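Local coordinates for substrate-binding protein (Synechococcus sp., PDB 6WPN) that probably binds a sugar or oligosaccharide in the periplasm, as a solute-binding protein of a transport system, at residues S193-L196 against L197-F200; E266-R269 against S270-N274; Q363-D366 against A367-S371. One frame throughout, in Å; residues are numbered along the deposited sequence.

Interaction 1: S193-L196 against L197-F200; sequences SAEL and LESF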
ATOM      1  N   SER A 193      -7.722  -4.084   2.103  1.00 68.61           N
ATOM      2  CA  SER A 193      -7.003  -2.858   1.788  1.00 62.56           C
ATOM      3  C   SER A 193      -7.198  -1.817   2.883  1.00 68.40           C
ATOM      4  O   SER A 193      -8.234  -1.767   3.552  1.00 75.65           O
ATOM      5  CB  SER A 193      -7.477  -2.290   0.453  1.00 59.33           C
ATOM      6  OG  SER A 193      -6.975  -0.980   0.254  1.00 65.18           O
ATOM      7  N   ALA A 194      -6.177  -0.987   3.074  1.00 62.29           N
ATOM      8  CA  ALA A 194      -6.223   0.098   4.043  1.00 51.05           C
ATOM      9  C   ALA A 194      -6.623   1.419   3.403  1.00 50.07           C
ATOM     10  O   ALA A 194      -6.507   2.468   4.046  1.00 56.54           O
ATOM     11  CB  ALA A 194      -4.869   0.241   4.745  1.00 53.57           C
ATOM     12  N   GLU A 195      -7.085   1.389   2.149  1.00 52.04           N
ATOM     13  CA  GLU A 195      -7.407   2.627   1.448  1.00 52.72           C
ATOM     14  C   GLU A 195      -8.471   3.416   2.192  1.00 45.04           C
ATOM     15  O   GLU A 195      -8.428   4.649   2.231  1.00 49.81           O
ATOM     16  CB  GLU A 195      -7.864   2.329   0.019  1.00 65.09           C
ATOM     17  CG  GLU A 195      -8.040   3.585  -0.828  1.00 73.20           C
ATOM     18  CD  GLU A 195      -8.668   3.308  -2.180  1.00 78.19           C
ATOM     19  OE1 GLU A 195      -8.807   2.115  -2.544  1.00 80.26           O
ATOM     20  OE2 GLU A 195      -9.039   4.288  -2.870  1.00 71.66           O
ATOM     21  N   LEU A 196      -9.434   2.721   2.796  1.00 43.23           N
ATOM     22  CA  LEU A 196     -10.471   3.414   3.548  1.00 45.95           C
ATOM     23  C   LEU A 196      -9.879   4.133   4.751  1.00 43.29           C
ATOM     24  O   LEU A 196     -10.124   5.325   4.959  1.00 46.51           O
ATOM     25  CB  LEU A 196     -11.537   2.417   3.992  1.00 49.92           C
ATOM     26  CG  LEU A 196     -12.801   2.982   4.626  1.00 54.26           C
ATOM     27  CD1 LEU A 196     -13.584   3.813   3.650  1.00 44.39           C
ATOM     28  CD2 LEU A 196     -13.629   1.835   5.132  1.00 65.80           C
ATOM     29  N   LEU A 197      -9.058   3.431   5.532  1.00 45.34           N
ATOM     30  CA  LEU A 197      -8.382   4.068   6.656  1.00 46.48           C
ATOM     31  C   LEU A 197      -7.488   5.203   6.181  1.00 46.75           C
ATOM     32  O   LEU A 197      -7.359   6.227   6.860  1.00 56.27           O
ATOM     33  CB  LEU A 197      -7.568   3.038   7.434  1.00 46.34           C
ATOM     34  CG  LEU A 197      -7.074   3.499   8.804  1.00 41.31           C
ATOM     35  CD1 LEU A 197      -8.261   3.762   9.721  1.00 40.94           C
ATOM     36  CD2 LEU A 197      -6.143   2.472   9.409  1.00 41.97           C
ATOM     37  N   GLU A 198      -6.841   5.030   5.028  1.00 53.46           N
ATOM     38  CA  GLU A 198      -6.028   6.107   4.477  1.00 53.81           C
ATOM     39  C   GLU A 198      -6.884   7.304   4.073  1.00 51.83           C
ATOM     40  O   GLU A 198      -6.449   8.454   4.213  1.00 47.52           O
ATOM     41  CB  GLU A 198      -5.211   5.596   3.291  1.00 58.50           C
ATOM     42  CG  GLU A 198      -4.118   4.603   3.675  1.00 65.11           C
ATOM     43  CD  GLU A 198      -3.638   3.768   2.499  1.00 67.35           C
ATOM     44  OE1 GLU A 198      -4.244   3.870   1.414  1.00 61.63           O
ATOM     45  OE2 GLU A 198      -2.646   3.025   2.657  1.00 69.01           O
ATOM     46  N   SER A 199      -8.104   7.059   3.578  1.00 39.65           N
ATOM     47  CA  SER A 199      -8.985   8.175   3.242  1.00 42.08           C
ATOM     48  C   SER A 199      -9.348   8.975   4.484  1.00 47.99           C
ATOM     49  O   SER A 199      -9.472  10.206   4.425  1.00 43.72           O
ATOM     50  CB  SER A 199     -10.254   7.680   2.554  1.00 39.95           C
ATOM     51  OG  SER A 199     -11.160   7.143   3.500  1.00 45.74           O
ATOM     52  N   PHE A 200      -9.526   8.289   5.619  1.00 54.00           N
ATOM     53  CA  PHE A 200      -9.743   8.986   6.882  1.00 44.85           C
ATOM     54  C   PHE A 200      -8.610   9.961   7.151  1.00 43.53           C
ATOM     55  O   PHE A 200      -8.843  11.132   7.476  1.00 43.86           O
ATOM     56  CB  PHE A 200      -9.876   7.978   8.031  1.00 46.10           C
ATOM     57  CG  PHE A 200     -11.245   7.352   8.148  1.00 47.77           C
ATOM     58  CD1 PHE A 200     -11.655   6.367   7.271  1.00 52.55           C
ATOM     59  CD2 PHE A 200     -12.115   7.744   9.149  1.00 61.78           C
ATOM     60  CE1 PHE A 200     -12.911   5.793   7.375  1.00 53.35           C
ATOM     61  CE2 PHE A 200     -13.374   7.171   9.257  1.00 63.35           C
ATOM     62  CZ  PHE A 200     -13.767   6.193   8.367  1.00 52.83           C
TER
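The carbonyl oxygen of Leu196 is gripped twice by the next turn of the helix: Phe200 N donates to it at 3.1 Å, and Ser199 OG at 2.6 Å. The hydroxyl lies in the carbonyl plane, on a lone pair. Ser199 can do this because its OG stands between its own N and carbonyl carbon (chi1 78°), folded back over the preceding turn; a small hydroxyl residue thus satisfies its polar end within a buried helix. Phe200 brings its ring edge to the same oxygen, CD1 lying 3.0 Å from Leu196 O. The two side chains run side by side, and Leu196 CG touches Phe200 CE1 at 3.9 Å.

Just ahead of the helix, Ser193 OG accepts from Glu195 N at 3.0 Å, an ST turn leading into the helix beside the N-cap residue Ala194. Glu198 N closes the first turn on Ala194 O at 2.8 Å, while the Glu198 carboxylate forms a salt bridge with Arg144, a mate for its buried charge. Helix 388-403 packs against Leu196 and Leu197, helix 219-233 meets Leu196 and Phe200, and Arg144 comes from strand 137-149.

Interaction 2: E266-R269 against S270-N274; sequences EFLR and SIQTN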
ATOM      1  N   GLU A 266       1.629  -1.307 -12.687  1.00 49.59           N
ATOM      2  CA  GLU A 266       1.852  -2.713 -13.009  1.00 55.09           C
ATOM      3  C   GLU A 266       0.544  -3.415 -13.329  1.00 60.42           C
ATOM      4  O   GLU A 266       0.483  -4.253 -14.242  1.00 62.53           O
ATOM      5  CB  GLU A 266       2.545  -3.416 -11.846  1.00 44.51           C
ATOM      6  CG  GLU A 266       2.705  -4.926 -11.995  1.00 39.62           C
ATOM      7  CD  GLU A 266       3.752  -5.336 -13.026  1.00 54.34           C
ATOM      8  OE1 GLU A 266       4.337  -4.446 -13.682  1.00 60.09           O
ATOM      9  OE2 GLU A 266       4.003  -6.553 -13.182  1.00 63.54           O
ATOM     10  N   PHE A 267      -0.517  -3.088 -12.599  1.00 43.92           N
ATOM     11  CA  PHE A 267      -1.795  -3.693 -12.910  1.00 47.59           C
ATOM     12  C   PHE A 267      -2.349  -3.209 -14.242  1.00 49.28           C
ATOM     13  O   PHE A 267      -3.170  -3.902 -14.853  1.00 46.53           O
ATOM     14  CB  PHE A 267      -2.793  -3.414 -11.794  1.00 54.37           C
ATOM     15  CG  PHE A 267      -4.112  -4.041 -12.033  1.00 70.56           C
ATOM     16  CD1 PHE A 267      -4.218  -5.416 -12.126  1.00 79.81           C
ATOM     17  CD2 PHE A 267      -5.243  -3.268 -12.202  1.00 85.36           C
ATOM     18  CE1 PHE A 267      -5.431  -6.013 -12.368  1.00 92.44           C
ATOM     19  CE2 PHE A 267      -6.465  -3.862 -12.435  1.00 96.89           C
ATOM     20  CZ  PHE A 267      -6.555  -5.231 -12.530  1.00 98.89           C
ATOM     21  N   LEU A 268      -1.900  -2.045 -14.717  1.00 47.16           N
ATOM     22  CA  LEU A 268      -2.361  -1.552 -16.008  1.00 41.03           C
ATOM     23  C   LEU A 268      -1.946  -2.477 -17.146  1.00 47.61           C
ATOM     24  O   LEU A 268      -2.687  -2.619 -18.125  1.00 54.07           O
ATOM     25  CB  LEU A 268      -1.849  -0.128 -16.234  1.00 41.55           C
ATOM     26  CG  LEU A 268      -2.383   0.667 -17.429  1.00 49.85           C
ATOM     27  CD1 LEU A 268      -3.893   0.528 -17.577  1.00 44.79           C
ATOM     28  CD2 LEU A 268      -1.989   2.128 -17.281  1.00 51.13           C
ATOM     29  N   ARG A 269      -0.781  -3.124 -17.041  0.52 52.35           N
ATOM     30  CA  ARG A 269      -0.349  -4.021 -18.111  0.52 51.85           C
ATOM     31  C   ARG A 269      -1.213  -5.276 -18.165  0.52 55.61           C
ATOM     32  O   ARG A 269      -1.489  -5.798 -19.251  0.52 64.70           O
ATOM     33  CB  ARG A 269       1.127  -4.389 -17.944  0.52 50.91           C
ATOM     34  CG  ARG A 269       1.678  -5.292 -19.055  0.52 55.05           C
ATOM     35  CD  ARG A 269       1.948  -4.531 -20.361  0.52 57.13           C
ATOM     36  NE  ARG A 269       3.239  -3.840 -20.351  0.52 55.09           N
ATOM     37  CZ  ARG A 269       3.701  -3.083 -21.344  0.52 53.25           C
ATOM     38  NH1 ARG A 269       2.979  -2.905 -22.443  0.52 38.11           N
ATOM     39  NH2 ARG A 269       4.888  -2.499 -21.237  0.52 37.75           N
ATOM     40  N   SER A 270      -1.653  -5.779 -17.008  1.00 51.24           N
ATOM     41  CA  SER A 270      -2.544  -6.934 -17.019  1.00 51.19           C
ATOM     42  C   SER A 270      -3.938  -6.551 -17.500  1.00 44.99           C
ATOM     43  O   SER A 270      -4.626  -7.375 -18.112  1.00 49.51           O
ATOM     44  CB  SER A 270      -2.602  -7.583 -15.635  1.00 46.09           C
ATOM     45  OG  SER A 270      -2.946  -6.638 -14.645  1.00 61.21           O
ATOM     46  N   ILE A 271      -4.364  -5.311 -17.253  1.00 43.26           N
ATOM     47  CA  ILE A 271      -5.598  -4.821 -17.862  1.00 51.74           C
ATOM     48  C   ILE A 271      -5.458  -4.805 -19.377  1.00 60.29           C
ATOM     49  O   ILE A 271      -6.389  -5.169 -20.106  1.00 59.80           O
ATOM     50  CB  ILE A 271      -5.948  -3.421 -17.324  1.00 60.04           C
ATOM     51  CG1 ILE A 271      -6.294  -3.476 -15.841  1.00 65.94           C
ATOM     52  CG2 ILE A 271      -7.099  -2.806 -18.114  1.00 59.91           C
ATOM     53  CD1 ILE A 271      -6.619  -2.108 -15.265  1.00 70.24           C
ATOM     54  N   GLN A 272      -4.299  -4.362 -19.873  1.00 60.10           N
ATOM     55  CA  GLN A 272      -4.076  -4.319 -21.313  1.00 54.74           C
ATOM     56  C   GLN A 272      -4.239  -5.697 -21.930  1.00 62.87           C
ATOM     57  O   GLN A 272      -4.849  -5.840 -22.995  1.00 78.75           O
ATOM     58  CB  GLN A 272      -2.686  -3.762 -21.622  1.00 43.60           C
ATOM     59  CG  GLN A 272      -2.543  -2.271 -21.392  1.00 46.78           C
ATOM     60  CD  GLN A 272      -1.133  -1.771 -21.643  1.00 46.04           C
ATOM     61  OE1 GLN A 272      -0.234  -2.544 -21.970  1.00 52.91           O
ATOM     62  NE2 GLN A 272      -0.938  -0.467 -21.510  1.00 50.99           N
ATOM     63  N   THR A 273      -3.715  -6.729 -21.267  1.00 67.40           N
ATOM     64  CA  THR A 273      -3.798  -8.081 -21.808  1.00 61.18           C
ATOM     65  C   THR A 273      -5.163  -8.708 -21.554  1.00 63.29           C
ATOM     66  O   THR A 273      -5.721  -9.363 -22.441  1.00 71.55           O
ATOM     67  CB  THR A 273      -2.696  -8.954 -21.206  1.00 60.71           C
ATOM     68  OG1 THR A 273      -2.838  -8.994 -19.781  1.00 71.96           O
ATOM     69  CG2 THR A 273      -1.324  -8.396 -21.547  1.00 62.96           C
ATOM     70  N   ASN A 274      -5.729  -8.501 -20.364  1.00 62.46           N
ATOM     71  CA  ASN A 274      -6.971  -9.178 -20.006  1.00 59.80           C
ATOM     72  C   ASN A 274      -8.207  -8.475 -20.553  1.00 51.03           C
ATOM     73  O   ASN A 274      -9.208  -9.134 -20.844  1.00 61.30           O
ATOM     74  CB  ASN A 274      -7.080  -9.303 -18.483  1.00 61.46           C
ATOM     75  CG  ASN A 274      -6.095 -10.304 -17.907  1.00 64.73           C
ATOM     76  OD1 ASN A 274      -5.585 -11.176 -18.612  1.00 64.45           O
ATOM     77  ND2 ASN A 274      -5.812 -10.173 -16.617  1.00 70.52           N
TER
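Helix 265-274 carries this contact along nearly its whole length, and in it Phe267 and Ile271, one turn apart, form a CH-pi pair. Ile271 CG1 lies over one face of the Phe267 ring, 3.9 Å from its centroid, and CD1 packs along the CD2-CE2 side, 3.3 Å from Phe267 CE2. The two side chains cross at about a right angle. With its CG anti to the backbone N (chi1 -178°), Phe267 sends the ring along the helix to this partner, and the slim, unbranched arm of Ile271 suits the flat face. Were Phe267 replaced by an alanine, Ile271 CG1 and CD1 would probably lose the aromatic surface they lie on, and a gap would be likely to open toward helix 246-254.

The backbone of Phe267 is used as well. Its O accepts from Ile271 N at 3.0 Å and from Ser270 OG at 2.8 Å, the hydroxyl tilted 29° out of the carbonyl plane. Thr273 repeats the device about one turn on, its OG1 donating to Ser270 O at 2.9 Å from the same face of the carbonyl as Asn274 N. Both short hydroxyl side chains thus spend their proton on a carbonyl of the preceding turn.

Farther round, the bent chain of Arg269, in one of its two conformers, brings NH1 to Gln272 OE1 at 3.3 Å, a bond doubtful as well as weak, the guanidinium and amide planes standing 79° apart. The other end of that amide is committed outside the helix, Gln272 NE2 donating to Ala360 O and Gln363 OE1. Phe267 and Ile271 face helix 246-254; Leu268, Arg269 and Gln272 pack on helix 359-374, and Leu268 also rests on strand 282-285.

Interaction 3: Q363-D366 against A367-S371; sequences QIRD and ARLLS
Ile364 and Arg368, one turn apart on helix 359-374, meet with their side chains set aslant: the methyl CG2 of Ile364 lies 4.1 Å from CD in the aliphatic arm of Arg368. That arm leaves with CG anti to the carbonyl carbon (chi1 -65°) and runs back over the preceding turn, so that Arg368 CG comes within 3.3 Å of Ile364 O before the chain bends at chi3 (62°). A long residue suits this place, since its methylenes can lie against the isoleucine while its charged end is carried beyond it.

The next pair round the helix repeats the theme with the roles exchanged. Here the arginine comes first, and NE of Arg365 approaches the methyl CD2 of Leu369 at 4.2 Å, the leucine lying oblique to the guanidinium plane. This is loose packing; the polar end of Arg365 turns toward the end of helix 341-352, where NE makes a weak bond to Leu351 O.

Backbone bonds hold both pairs in step: Arg368 N reaches Ile364 O at 3.0 Å with an N-H...O angle of 169°, and Leu369 N reaches Arg365 O at 2.9 Å. The small Ala367, with its N bonded to Gln363 O, suits a buried position against the sheet.

Each side of the helix has its own neighbour. Ile364 packs on helix 265-274, Arg368 and Leu369 touch helix 341-352, and Ala367, Leu370 and Ser371 lie on strand 137-149, where Ser371 OG is hydrogen-bonded to Val143 O.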
ATOM      1  N   GLN A 363       0.958   4.178 -22.802  1.00 44.12           N
ATOM      2  CA  GLN A 363       0.088   4.214 -21.632  1.00 46.11           C
ATOM      3  C   GLN A 363       0.832   3.783 -20.373  1.00 40.41           C
ATOM      4  O   GLN A 363       0.717   4.427 -19.323  1.00 41.29           O
ATOM      5  CB  GLN A 363      -1.130   3.322 -21.871  1.00 44.46           C
ATOM      6  CG  GLN A 363      -2.193   3.402 -20.793  1.00 34.22           C
ATOM      7  CD  GLN A 363      -3.378   2.515 -21.105  1.00 45.77           C
ATOM      8  OE1 GLN A 363      -3.216   1.338 -21.425  1.00 42.33           O
ATOM      9  NE2 GLN A 363      -4.578   3.081 -21.040  1.00 34.65           N
ATOM     10  N   ILE A 364       1.607   2.695 -20.460  1.00 41.41           N
ATOM     11  CA  ILE A 364       2.357   2.210 -19.302  1.00 40.08           C
ATOM     12  C   ILE A 364       3.403   3.233 -18.884  1.00 37.86           C
ATOM     13  O   ILE A 364       3.652   3.446 -17.691  1.00 43.88           O
ATOM     14  CB  ILE A 364       3.005   0.845 -19.609  1.00 45.75           C
ATOM     15  CG1 ILE A 364       1.936  -0.228 -19.822  1.00 40.38           C
ATOM     16  CG2 ILE A 364       3.969   0.445 -18.503  1.00 48.31           C
ATOM     17  CD1 ILE A 364       0.918  -0.303 -18.713  1.00 48.21           C
ATOM     18  N   ARG A 365       4.029   3.880 -19.864  1.00 45.71           N
ATOM     19  CA  ARG A 365       5.001   4.919 -19.562  1.00 42.72           C
ATOM     20  C   ARG A 365       4.330   6.112 -18.887  1.00 43.21           C
ATOM     21  O   ARG A 365       4.877   6.674 -17.931  1.00 40.25           O
ATOM     22  CB  ARG A 365       5.718   5.326 -20.853  1.00 46.84           C
ATOM     23  CG  ARG A 365       6.848   6.324 -20.698  1.00 42.28           C
ATOM     24  CD  ARG A 365       6.355   7.733 -20.907  1.00 44.30           C
ATOM     25  NE  ARG A 365       7.459   8.675 -21.044  1.00 67.74           N
ATOM     26  CZ  ARG A 365       7.769   9.298 -22.175  1.00 71.91           C
ATOM     27  NH1 ARG A 365       7.049   9.077 -23.271  1.00 76.11           N
ATOM     28  NH2 ARG A 365       8.791  10.147 -22.209  1.00 69.48           N
ATOM     29  N   ASP A 366       3.138   6.498 -19.360  1.00 36.08           N
ATOM     30  CA  ASP A 366       2.400   7.596 -18.739  1.00 39.63           C
ATOM     31  C   ASP A 366       2.080   7.298 -17.281  1.00 45.67           C
ATOM     32  O   ASP A 366       2.142   8.191 -16.427  1.00 48.74           O
ATOM     33  CB  ASP A 366       1.101   7.878 -19.498  1.00 41.63           C
ATOM     34  CG  ASP A 366       1.332   8.349 -20.923  1.00 55.51           C
ATOM     35  OD1 ASP A 366       2.434   8.867 -21.221  1.00 61.33           O
ATOM     36  OD2 ASP A 366       0.394   8.212 -21.744  1.00 54.41           O
ATOM     37  N   ALA A 367       1.711   6.052 -16.978  1.00 37.60           N
ATOM     38  CA  ALA A 367       1.361   5.708 -15.607  1.00 32.56           C
ATOM     39  C   ALA A 367       2.593   5.710 -14.711  1.00 39.07           C
ATOM     40  O   ALA A 367       2.571   6.281 -13.615  1.00 41.75           O
ATOM     41  CB  ALA A 367       0.661   4.351 -15.575  1.00 31.85           C
ATOM     42  N   ARG A 368       3.688   5.093 -15.168  1.00 44.83           N
ATOM     43  CA  ARG A 368       4.897   5.051 -14.347  1.00 41.92           C
ATOM     44  C   ARG A 368       5.444   6.452 -14.099  1.00 43.36           C
ATOM     45  O   ARG A 368       5.934   6.753 -13.004  1.00 40.67           O
ATOM     46  CB  ARG A 368       5.966   4.181 -15.008  1.00 35.85           C
ATOM     47  CG  ARG A 368       5.622   2.710 -15.137  1.00 42.23           C
ATOM     48  CD  ARG A 368       6.730   1.981 -15.870  1.00 39.37           C
ATOM     49  NE  ARG A 368       7.981   2.059 -15.122  1.00 46.29           N
ATOM     50  CZ  ARG A 368       9.182   1.823 -15.636  1.00 44.41           C
ATOM     51  NH1 ARG A 368       9.310   1.498 -16.918  1.00 41.38           N
ATOM     52  NH2 ARG A 368      10.259   1.926 -14.868  1.00 45.41           N
ATOM     53  N   LEU A 369       5.358   7.325 -15.102  1.00 39.68           N
ATOM     54  CA  LEU A 369       5.860   8.685 -14.948  1.00 47.17           C
ATOM     55  C   LEU A 369       5.000   9.482 -13.978  1.00 47.87           C
ATOM     56  O   LEU A 369       5.517  10.296 -13.205  1.00 49.16           O
ATOM     57  CB  LEU A 369       5.910   9.379 -16.307  1.00 47.76           C
ATOM     58  CG  LEU A 369       6.683  10.692 -16.368  1.00 43.84           C
ATOM     59  CD1 LEU A 369       8.104  10.473 -15.896  1.00 50.28           C
ATOM     60  CD2 LEU A 369       6.659  11.234 -17.784  1.00 39.45           C
ATOM     61  N   LEU A 370       3.684   9.270 -14.011  1.00 39.15           N
ATOM     62  CA  LEU A 370       2.813   9.958 -13.068  1.00 42.37           C
ATOM     63  C   LEU A 370       3.071   9.490 -11.637  1.00 42.94           C
ATOM     64  O   LEU A 370       3.057  10.299 -10.703  1.00 45.38           O
ATOM     65  CB  LEU A 370       1.355   9.745 -13.472  1.00 45.76           C
ATOM     66  CG  LEU A 370       0.311  10.671 -12.857  1.00 49.61           C
ATOM     67  CD1 LEU A 370       0.807  12.102 -12.878  1.00 38.66           C
ATOM     68  CD2 LEU A 370      -0.988  10.553 -13.643  1.00 49.37           C
ATOM     69  N   SER A 371       3.328   8.192 -11.447  1.00 36.40           N
ATOM     70  CA  SER A 371       3.693   7.698 -10.119  1.00 38.53           C
ATOM     71  C   SER A 371       4.991   8.327  -9.626  1.00 40.90           C
ATOM     72  O   SER A 371       5.091   8.726  -8.458  1.00 49.61           O
ATOM     73  CB  SER A 371       3.814   6.174 -10.126  1.00 32.07           C
ATOM     74  OG  SER A 371       2.548   5.556 -10.251  1.00 45.50           O
TER

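The three interactions follow one another along the chain, each within a single helix: 195-202, 265-274 and 359-374. Interactions 2 and 3 are partners in space, their centres 13 Å apart; their helices pack through the amide pair of Gln272 and Gln363 and through Ile364 against Leu268, Arg269 and Gln272. Interaction 1 is more deeply buried and lies apart, its centre about 24 Å from that of interaction 2 and 23 Å from that of interaction 3. Strand 137-149 nevertheless links interactions 1 and 3, through Arg144 for the first and Val143 and Leu145 for the other, so helices distant in sequence are assembled around one mixed sheet.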